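Local coordinates for protein peroxisomal acyl-coenzyme A oxidase 1 (Arabidopsis thaliana, PDB 1W07) that catalyses the FAD-dependent desaturation of long- and medium-chain acyl-CoAs to 2-trans-enoyl-CoAs in peroxisomal beta-oxidation, passing electrons to oxygen to give hydrogen peroxide, at residues D36-A39 with R40-S44; D570-T574 with N575-P579. The protein carries 1 engineered substitution. All coordinates share one frame; numbering follows the deposited sequence.

Contact 1. Residues D36-A39 with R40-S44; sequences DRIA and RLVAS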
ATOM      1  N   ASP B  36      25.744   4.037  16.281  1.00 25.54           N
ATOM      2  CA  ASP B  36      26.603   3.178  15.492  1.00 26.07           C
ATOM      3  C   ASP B  36      27.102   2.009  16.334  1.00 26.10           C
ATOM      4  O   ASP B  36      27.123   0.870  15.873  1.00 25.63           O
ATOM      5  CB  ASP B  36      27.773   3.996  14.930  1.00 26.78           C
ATOM      6  CG  ASP B  36      28.733   3.160  14.117  1.00 28.10           C
ATOM      7  OD1 ASP B  36      29.867   2.935  14.593  1.00 31.86           O
ATOM      8  OD2 ASP B  36      28.372   2.723  12.999  1.00 29.57           O
ATOM      9  N   ARG B  37      27.475   2.295  17.576  1.00 25.23           N
ATOM     10  CA  ARG B  37      27.981   1.279  18.493  1.00 26.41           C
ATOM     11  C   ARG B  37      26.916   0.241  18.845  1.00 24.20           C
ATOM     12  O   ARG B  37      27.142  -0.959  18.724  1.00 25.76           O
ATOM     13  CB  ARG B  37      28.470   1.944  19.779  1.00 28.68           C
ATOM     14  CG  ARG B  37      29.216   1.016  20.724  1.00 34.22           C
ATOM     15  CD  ARG B  37      29.139   1.550  22.144  1.00 36.21           C
ATOM     16  NE  ARG B  37      29.415   2.983  22.201  1.00 39.16           N
ATOM     17  CZ  ARG B  37      28.697   3.848  22.913  1.00 38.56           C
ATOM     18  NH1 ARG B  37      27.660   3.422  23.625  1.00 39.75           N
ATOM     19  NH2 ARG B  37      29.012   5.135  22.914  1.00 40.87           N
ATOM     20  N   ILE B  38      25.758   0.711  19.289  1.00 25.42           N
ATOM     21  CA  ILE B  38      24.679  -0.189  19.666  1.00 24.99           C
ATOM     22  C   ILE B  38      24.182  -0.982  18.461  1.00 24.79           C
ATOM     23  O   ILE B  38      23.834  -2.158  18.585  1.00 21.79           O
ATOM     24  CB  ILE B  38      23.504   0.583  20.290  1.00 25.53           C
ATOM     25  CG1 ILE B  38      23.992   1.371  21.507  1.00 29.83           C
ATOM     26  CG2 ILE B  38      22.411  -0.386  20.709  1.00 25.04           C
ATOM     27  CD1 ILE B  38      24.574   0.503  22.619  1.00 29.17           C
ATOM     28  N   ALA B  39      24.157  -0.340  17.296  1.00 24.65           N
ATOM     29  CA  ALA B  39      23.704  -1.000  16.078  1.00 25.68           C
ATOM     30  C   ALA B  39      24.563  -2.226  15.802  1.00 25.36           C
ATOM     31  O   ALA B  39      24.036  -3.307  15.520  1.00 21.56           O
ATOM     32  CB  ALA B  39      23.767  -0.029  14.890  1.00 25.65           C
ATOM     33  N   ARG B  40      25.882  -2.067  15.895  1.00 25.04           N
ATOM     34  CA  ARG B  40      26.796  -3.180  15.647  1.00 25.96           C
ATOM     35  C   ARG B  40      26.653  -4.249  16.723  1.00 24.51           C
ATOM     36  O   ARG B  40      26.757  -5.441  16.441  1.00 22.02           O
ATOM     37  CB  ARG B  40      28.243  -2.671  15.582  1.00 26.49           C
ATOM     38  CG  ARG B  40      28.549  -1.888  14.312  1.00 33.79           C
ATOM     39  CD  ARG B  40      29.463  -0.706  14.581  1.00 37.91           C
ATOM     40  NE  ARG B  40      30.792  -1.103  15.043  1.00 41.96           N
ATOM     41  CZ  ARG B  40      31.754  -1.541  14.237  1.00 43.95           C
ATOM     42  NH1 ARG B  40      31.537  -1.630  12.928  1.00 48.02           N
ATOM     43  NH2 ARG B  40      32.936  -1.883  14.734  1.00 44.15           N
ATOM     44  N   LEU B  41      26.394  -3.813  17.950  1.00 24.11           N
ATOM     45  CA  LEU B  41      26.223  -4.729  19.072  1.00 26.89           C
ATOM     46  C   LEU B  41      25.023  -5.657  18.847  1.00 25.59           C
ATOM     47  O   LEU B  41      25.074  -6.845  19.171  1.00 27.52           O
ATOM     48  CB  LEU B  41      26.013  -3.933  20.355  1.00 29.60           C
ATOM     49  CG  LEU B  41      25.842  -4.762  21.622  1.00 34.55           C
ATOM     50  CD1 LEU B  41      27.151  -5.474  21.939  1.00 36.58           C
ATOM     51  CD2 LEU B  41      25.428  -3.862  22.770  1.00 37.15           C
ATOM     52  N   VAL B  42      23.940  -5.115  18.296  1.00 23.97           N
ATOM     53  CA  VAL B  42      22.749  -5.918  18.044  1.00 19.76           C
ATOM     54  C   VAL B  42      22.960  -6.855  16.864  1.00 19.17           C
ATOM     55  O   VAL B  42      22.621  -8.036  16.934  1.00 19.74           O
ATOM     56  CB  VAL B  42      21.506  -5.022  17.776  1.00 19.43           C
ATOM     57  CG1 VAL B  42      20.313  -5.885  17.346  1.00 15.29           C
ATOM     58  CG2 VAL B  42      21.146  -4.259  19.030  1.00 17.05           C
ATOM     59  N   ALA B  43      23.525  -6.323  15.782  1.00 17.11           N
ATOM     60  CA  ALA B  43      23.755  -7.106  14.575  1.00 19.91           C
ATOM     61  C   ALA B  43      24.625  -8.333  14.801  1.00 21.66           C
ATOM     62  O   ALA B  43      24.409  -9.384  14.199  1.00 21.51           O
ATOM     63  CB  ALA B  43      24.368  -6.217  13.490  1.00 18.74           C
ATOM     64  N   SER B  44      25.612  -8.199  15.674  1.00 22.31           N
ATOM     65  CA  SER B  44      26.523  -9.294  15.963  1.00 26.20           C
ATOM     66  C   SER B  44      25.980 -10.343  16.939  1.00 25.27           C
ATOM     67  O   SER B  44      26.604 -11.385  17.111  1.00 27.24           O
ATOM     68  CB  SER B  44      27.841  -8.727  16.501  1.00 25.73           C
ATOM     69  OG  SER B  44      27.623  -8.035  17.724  1.00 29.99           O
TER
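The C-terminal part of helix 29-43 brings Asp36 and Arg40 together at i and i+4, where their side chains meet and their backbones are also hydrogen-bonded. That backbone bond, Arg40 N to Asp36 O, is 3.2 Å long with an N-H...O angle of 159°. With CG beside the backbone N (chi1 -72°) and chi2 at 142°, Arg40 CD comes back to 3.1 Å from Asp36 O; the bend at chi3 then turns the guanidinium. The side chains cross obliquely, the carboxylate turning a face to this methylene, with Asp36 OD1 3.7 Å from Arg40 CD. Although the charges are opposite, OD1 of Asp36 stands 4.2 Å from Arg40 NE and well out of the guanidinium plane, so the attraction is electrostatic without a directed N-H. Asp36 OD2 is instead hydrogen-bonded to Asn608, and an alanine here would probably leave that amide without its acceptor and Arg40 without its nearby negative charge. The element is a regular alpha-helix of the N-terminal acyl-CoA oxidase region: further i to i+4 bonds run from Leu41 N to Arg37 O and from Val42 N to Ile38 O (3.0 Å). Its apolar face carries Ile38 CG2, 4.4 Å from Val42 CG2, and packs on Arg88, Leu89 and Phe92 of helix 83-93. Arg37 forms a salt bridge to Glu85 of the same neighbouring helix.

Contact 2. Residues D570-T574 with N575-P579; sequences DFLST and NCITP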
ATOM      1  N   ASP B 570      -3.776  23.456  -6.787  1.00 21.94           N
ATOM      2  CA  ASP B 570      -3.893  24.370  -5.642  1.00 21.77           C
ATOM      3  C   ASP B 570      -3.148  25.691  -5.894  1.00 25.47           C
ATOM      4  O   ASP B 570      -3.648  26.767  -5.553  1.00 26.37           O
ATOM      5  CB  ASP B 570      -3.316  23.739  -4.366  1.00 21.95           C
ATOM      6  CG  ASP B 570      -4.089  22.518  -3.888  1.00 21.77           C
ATOM      7  OD1 ASP B 570      -5.213  22.262  -4.369  1.00 20.44           O
ATOM      8  OD2 ASP B 570      -3.554  21.815  -3.003  1.00 22.89           O
ATOM      9  N   PHE B 571      -1.946  25.611  -6.466  1.00 23.93           N
ATOM     10  CA  PHE B 571      -1.150  26.812  -6.735  1.00 26.81           C
ATOM     11  C   PHE B 571      -1.689  27.665  -7.902  1.00 30.45           C
ATOM     12  O   PHE B 571      -1.714  28.897  -7.811  1.00 31.06           O
ATOM     13  CB  PHE B 571       0.310  26.426  -7.006  1.00 23.23           C
ATOM     14  CG  PHE B 571       1.008  25.812  -5.820  1.00 20.53           C
ATOM     15  CD1 PHE B 571       0.804  24.476  -5.488  1.00 21.39           C
ATOM     16  CD2 PHE B 571       1.852  26.576  -5.022  1.00 20.24           C
ATOM     17  CE1 PHE B 571       1.424  23.906  -4.378  1.00 21.00           C
ATOM     18  CE2 PHE B 571       2.480  26.017  -3.907  1.00 22.55           C
ATOM     19  CZ  PHE B 571       2.264  24.676  -3.585  1.00 21.00           C
ATOM     20  N   LEU B 572      -2.118  27.021  -8.987  1.00 28.99           N
ATOM     21  CA  LEU B 572      -2.647  27.753 -10.135  1.00 29.71           C
ATOM     22  C   LEU B 572      -3.950  28.490  -9.820  1.00 32.80           C
ATOM     23  O   LEU B 572      -4.317  29.437 -10.518  1.00 35.38           O
ATOM     24  CB  LEU B 572      -2.867  26.813 -11.321  1.00 26.89           C
ATOM     25  CG  LEU B 572      -1.610  26.322 -12.037  1.00 27.82           C
ATOM     26  CD1 LEU B 572      -2.000  25.432 -13.212  1.00 21.04           C
ATOM     27  CD2 LEU B 572      -0.788  27.521 -12.508  1.00 28.78           C
ATOM     28  N   SER B 573      -4.649  28.063  -8.776  1.00 32.70           N
ATOM     29  CA  SER B 573      -5.896  28.718  -8.398  1.00 36.78           C
ATOM     30  C   SER B 573      -5.657  30.074  -7.736  1.00 38.43           C
ATOM     31  O   SER B 573      -6.553  30.917  -7.699  1.00 40.83           O
ATOM     32  CB  SER B 573      -6.691  27.833  -7.441  1.00 34.18           C
ATOM     33  OG  SER B 573      -7.144  26.658  -8.088  1.00 29.82           O
ATOM     34  N   THR B 574      -4.450  30.286  -7.219  1.00 39.07           N
ATOM     35  CA  THR B 574      -4.113  31.537  -6.537  1.00 40.37           C
ATOM     36  C   THR B 574      -3.798  32.690  -7.481  1.00 43.10           C
ATOM     37  O   THR B 574      -3.807  33.852  -7.068  1.00 44.43           O
ATOM     38  CB  THR B 574      -2.896  31.356  -5.588  1.00 39.77           C
ATOM     39  OG1 THR B 574      -1.716  31.108  -6.366  1.00 39.44           O
ATOM     40  CG2 THR B 574      -3.132  30.194  -4.625  1.00 32.15           C
ATOM     41  N   ASN B 575      -3.527  32.369  -8.741  1.00 43.28           N
ATOM     42  CA  ASN B 575      -3.194  33.373  -9.748  1.00 46.57           C
ATOM     43  C   ASN B 575      -1.860  34.033  -9.419  1.00 46.92           C
ATOM     44  O   ASN B 575      -1.449  34.996 -10.064  1.00 47.85           O
ATOM     45  CB  ASN B 575      -4.297  34.431  -9.853  1.00 46.37           C
ATOM     46  CG  ASN B 575      -5.637  33.837 -10.252  1.00 50.23           C
ATOM     47  OD1 ASN B 575      -5.738  33.122 -11.253  1.00 51.41           O
ATOM     48  ND2 ASN B 575      -6.673  34.132  -9.474  1.00 49.61           N
ATOM     49  N   CYS B 576      -1.185  33.505  -8.406  1.00 48.00           N
ATOM     50  CA  CYS B 576       0.118  34.013  -7.986  1.00 48.86           C
ATOM     51  C   CYS B 576       1.176  33.211  -8.758  1.00 46.63           C
ATOM     52  O   CYS B 576       2.347  33.576  -8.798  1.00 47.92           O
ATOM     53  CB  CYS B 576       0.251  33.835  -6.470  1.00 50.83           C
ATOM     54  SG  CYS B 576       1.815  34.304  -5.655  1.00 55.96           S
ATOM     55  N   ILE B 577       0.730  32.122  -9.380  1.00 44.93           N
ATOM     56  CA  ILE B 577       1.582  31.249 -10.190  1.00 41.02           C
ATOM     57  C   ILE B 577       0.869  30.997 -11.512  1.00 37.74           C
ATOM     58  O   ILE B 577      -0.309  30.658 -11.527  1.00 38.16           O
ATOM     59  CB  ILE B 577       1.822  29.884  -9.501  1.00 41.86           C
ATOM     60  CG1 ILE B 577       2.683  30.073  -8.258  1.00 43.14           C
ATOM     61  CG2 ILE B 577       2.509  28.920 -10.462  1.00 41.82           C
ATOM     62  CD1 ILE B 577       2.910  28.803  -7.480  1.00 46.35           C
ATOM     63  N   THR B 578       1.587  31.164 -12.619  1.00 37.20           N
ATOM     64  CA  THR B 578       1.006  30.955 -13.939  1.00 34.97           C
ATOM     65  C   THR B 578       1.441  29.598 -14.505  1.00 32.52           C
ATOM     66  O   THR B 578       2.408  28.997 -14.028  1.00 31.59           O
ATOM     67  CB  THR B 578       1.445  32.074 -14.914  1.00 38.49           C
ATOM     68  OG1 THR B 578       0.580  32.096 -16.053  1.00 43.23           O
ATOM     69  CG2 THR B 578       2.858  31.835 -15.389  1.00 36.36           C
ATOM     70  N   PRO B 579       0.721  29.085 -15.510  1.00 29.35           N
ATOM     71  CA  PRO B 579       1.091  27.793 -16.088  1.00 27.37           C
ATOM     72  C   PRO B 579       2.535  27.765 -16.583  1.00 27.08           C
ATOM     73  O   PRO B 579       3.205  26.740 -16.506  1.00 25.75           O
ATOM     74  CB  PRO B 579       0.088  27.631 -17.220  1.00 24.87           C
ATOM     75  CG  PRO B 579      -1.133  28.257 -16.647  1.00 27.98           C
ATOM     76  CD  PRO B 579      -0.601  29.517 -15.999  1.00 28.71           C
TER
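Phe571 and Ile577 lie side by side and point the same way, with the delta methyl of the isoleucine set against the root of the aromatic side chain. Ile577 CD1 is 3.5 Å from Phe571 CD2 and 3.6 Å from Phe571 CB, and its approach to the ring is oblique. The ring also meets Phe487 edge-to-face. Leu572 reaches Ile577 at another branch, its CD2 lying 4.1 Å from Ile577 CG2. The same Leu572 CD2 comes within 3.3 Å of Ile577 O and also touches the Pro579 ring at CD. Thr574 holds its hydroxyl between the backbone N and the carbonyl carbon (chi1 68°). From there OG1 donates to Phe571 O over 2.6 Å, in the carbonyl plane, and that oxygen also accepts from Thr574 N. Thr574 OG1 probably accepts from Cys576 N at 3.2 Å, a bond made less sure by the tight placing of that nitrogen. Cys576 is held to Cys467 by a disulfide, while Leu572, Ser573 and Pro579 pack on the second subunit. Asn575 adopts the left-handed conformation (phi 66°), and the whole is a helix C-terminus closed by a positive-phi residue, with a short loop leading to helix 579-596.

How the contacts relate
Both contacts are local and partly buried, but contact 1 runs along one helix, near its C-terminal end, and contact 2 lies where one helix gives way to the next. They share no element, and their centres are 50 Å apart on opposite sides of the chain's centre. Contact 1 is nearer that centre (about 23 Å, against 32 Å), yet contact 2 has more of its touching residues buried, five of nine against three of eight. Repeating backbone bonds dominate 36-44, with charged groups beside them. In 570-579 a side-chain hydroxyl takes over part of the backbone bonding, and apolar contacts close the turn. Contact 2 alone touches the second subunit and includes a disulfide cysteine.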